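Local coordinates for DUF2235 domain-containing protein (PDB 4O5P) that probably hydrolyses phospholipids as a type VI secretion effector of Pseudomonas aeruginosa, with a catalytic domain related to the alpha/beta hydrolases, at residues L69-T74 against A241-F246. Sequence-based numbering, arbitrary orientation.
Sequences LGFDGT and AEARAF
With CG anti to the carbonyl carbon (chi1 -61°), the Phe71 ring swings from its strand toward helix 241-246, where Phe246, its CG anti to the backbone N (chi1 168°), projects toward it. Phe71 CZ comes 3.9 Å from Phe246 CD2; the ring planes lie 58° apart, an oblique pairing. The same face of Phe246 that meets Phe71 also receives Leu69, whose CD2 reaches tip to tip within 3.5 Å of Phe246 CE2. Ala243 sets its CB 4.0 Å from Phe71 CD2, approaching the ring obliquely. Over one face of the Phe71 ring lies Glu242 CB, and the Glu242 carboxylate stands nearly perpendicular to the ring, with Glu242 OE1 3.5 Å from Phe71 CD1. No direct hydrogen bond joins the segments. Instead, two waters link the buried carboxylate to the carbonyl of Asp72, one lying 2.6 Å from Glu242 OE1 and 2.9 Å from Asp72 O. Beyond the strand end, Thr74 OG1 hydrogen-bonds Ser237 OG, the serine of a probable Ser-His-Asp triad. Strand 62-71 thus packs against the helix that follows a probable nucleophile elbow, as in the alpha/beta-hydrolase fold.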
loop_
_atom_site.group_PDB
_atom_site.type_symbol
_atom_site.label_atom_id
_atom_site.label_comp_id
_atom_site.label_asym_id
_atom_site.label_seq_id
_atom_site.Cartn_x
_atom_site.Cartn_y
_atom_site.Cartn_z
ATOM N N LEU A 69 10.485 -4.232 11.568
ATOM C CA LEU A 69 9.031 -4.077 11.492
ATOM C C LEU A 69 8.574 -4.167 10.024
ATOM O O LEU A 69 9.048 -3.419 9.185
ATOM C CB LEU A 69 8.637 -2.714 12.069
ATOM C CG LEU A 69 7.170 -2.317 12.177
ATOM C CD1 LEU A 69 6.394 -3.410 12.864
ATOM C CD2 LEU A 69 7.011 -1.011 12.963
ATOM N N GLY A 70 7.671 -5.089 9.716
ATOM C CA GLY A 70 7.175 -5.246 8.358
ATOM C C GLY A 70 5.682 -4.986 8.295
ATOM O O GLY A 70 4.908 -5.653 8.986
ATOM N N PHE A 71 5.284 -4.003 7.482
ATOM C CA PHE A 71 3.885 -3.700 7.226
ATOM C C PHE A 71 3.509 -4.253 5.849
ATOM O O PHE A 71 3.965 -3.740 4.796
ATOM C CB PHE A 71 3.652 -2.190 7.206
ATOM C CG PHE A 71 3.981 -1.482 8.495
ATOM C CD1 PHE A 71 3.038 -1.385 9.503
ATOM C CD2 PHE A 71 5.209 -0.856 8.668
ATOM C CE1 PHE A 71 3.315 -0.712 10.678
ATOM C CE2 PHE A 71 5.495 -0.166 9.835
ATOM C CZ PHE A 71 4.543 -0.095 10.843
ATOM N N ASP A 72 2.670 -5.290 5.858
ATOM C CA ASP A 72 2.305 -5.994 4.632
ATOM C C ASP A 72 1.326 -5.184 3.799
ATOM O O ASP A 72 0.775 -4.171 4.263
ATOM C CB ASP A 72 1.715 -7.373 4.928
ATOM C CG ASP A 72 2.095 -8.399 3.876
ATOM O OD1 ASP A 72 2.447 -7.993 2.737
ATOM O OD2 ASP A 72 2.041 -9.615 4.181
ATOM N N GLY A 73 1.106 -5.631 2.565
ATOM C CA GLY A 73 0.348 -4.840 1.620
ATOM C C GLY A 73 -1.145 -5.044 1.684
ATOM O O GLY A 73 -1.656 -5.802 2.508
ATOM N N THR A 74 -1.834 -4.348 0.790
ATOM C CA THR A 74 -3.274 -4.421 0.650
ATOM C C THR A 74 -3.713 -5.859 0.431
ATOM O O THR A 74 -3.265 -6.505 -0.511
ATOM C CB THR A 74 -3.701 -3.592 -0.569
ATOM O OG1 THR A 74 -3.123 -2.281 -0.462
ATOM C CG2 THR A 74 -5.215 -3.492 -0.647
ATOM N N ALA A 241 2.849 2.856 2.605
ATOM C CA ALA A 241 2.277 4.117 3.089
ATOM C C ALA A 241 2.348 4.191 4.613
ATOM O O ALA A 241 2.733 5.231 5.184
ATOM C CB ALA A 241 0.840 4.278 2.615
ATOM N N GLU A 242 1.959 3.090 5.266
ATOM C CA GLU A 242 2.006 2.997 6.714
ATOM C C GLU A 242 3.425 3.148 7.228
ATOM O O GLU A 242 3.638 3.785 8.243
ATOM C CB GLU A 242 1.436 1.671 7.200
ATOM C CG GLU A 242 -0.090 1.547 7.106
ATOM C CD GLU A 242 -0.489 0.109 6.934
ATOM O OE1 GLU A 242 0.209 -0.752 7.508
ATOM O OE2 GLU A 242 -1.470 -0.176 6.214
ATOM N N ALA A 243 4.395 2.554 6.545
ATOM C CA ALA A 243 5.794 2.683 6.983
ATOM C C ALA A 243 6.250 4.130 6.925
ATOM O O ALA A 243 6.971 4.611 7.811
ATOM C CB ALA A 243 6.696 1.824 6.157
ATOM N N ARG A 244 5.843 4.827 5.882
ATOM C CA ARG A 244 6.260 6.219 5.719
ATOM C C ARG A 244 5.634 7.127 6.772
ATOM O O ARG A 244 6.321 7.962 7.392
ATOM C CB ARG A 244 5.961 6.673 4.285
ATOM C CG ARG A 244 6.817 5.879 3.294
ATOM C CD ARG A 244 6.364 5.998 1.832
ATOM N NE ARG A 244 6.585 7.321 1.249
ATOM C CZ ARG A 244 6.567 7.550 -0.059
ATOM N NH1 ARG A 244 6.375 6.536 -0.889
ATOM N NH2 ARG A 244 6.747 8.777 -0.541
ATOM N N ALA A 245 4.336 6.941 7.004
ATOM C CA ALA A 245 3.685 7.672 8.087
ATOM C C ALA A 245 4.316 7.312 9.436
ATOM O O ALA A 245 4.577 8.187 10.250
ATOM C CB ALA A 245 2.177 7.401 8.086
ATOM N N PHE A 246 4.577 6.025 9.660
ATOM C CA PHE A 246 5.281 5.547 10.854
ATOM C C PHE A 246 6.602 6.295 11.068
ATOM O O PHE A 246 6.864 6.818 12.149
ATOM C CB PHE A 246 5.522 4.037 10.722
ATOM C CG PHE A 246 6.471 3.454 11.743
ATOM C CD1 PHE A 246 7.846 3.395 11.487
ATOM C CD2 PHE A 246 5.988 2.919 12.925
ATOM C CE1 PHE A 246 8.710 2.846 12.410
ATOM C CE2 PHE A 246 6.850 2.360 13.860
ATOM C CZ PHE A 246 8.221 2.324 13.604
HETATM O O HOH W 1 0.252 -3.258 6.926
HETATM O O HOH W 2 -1.666 -2.600 4.488
#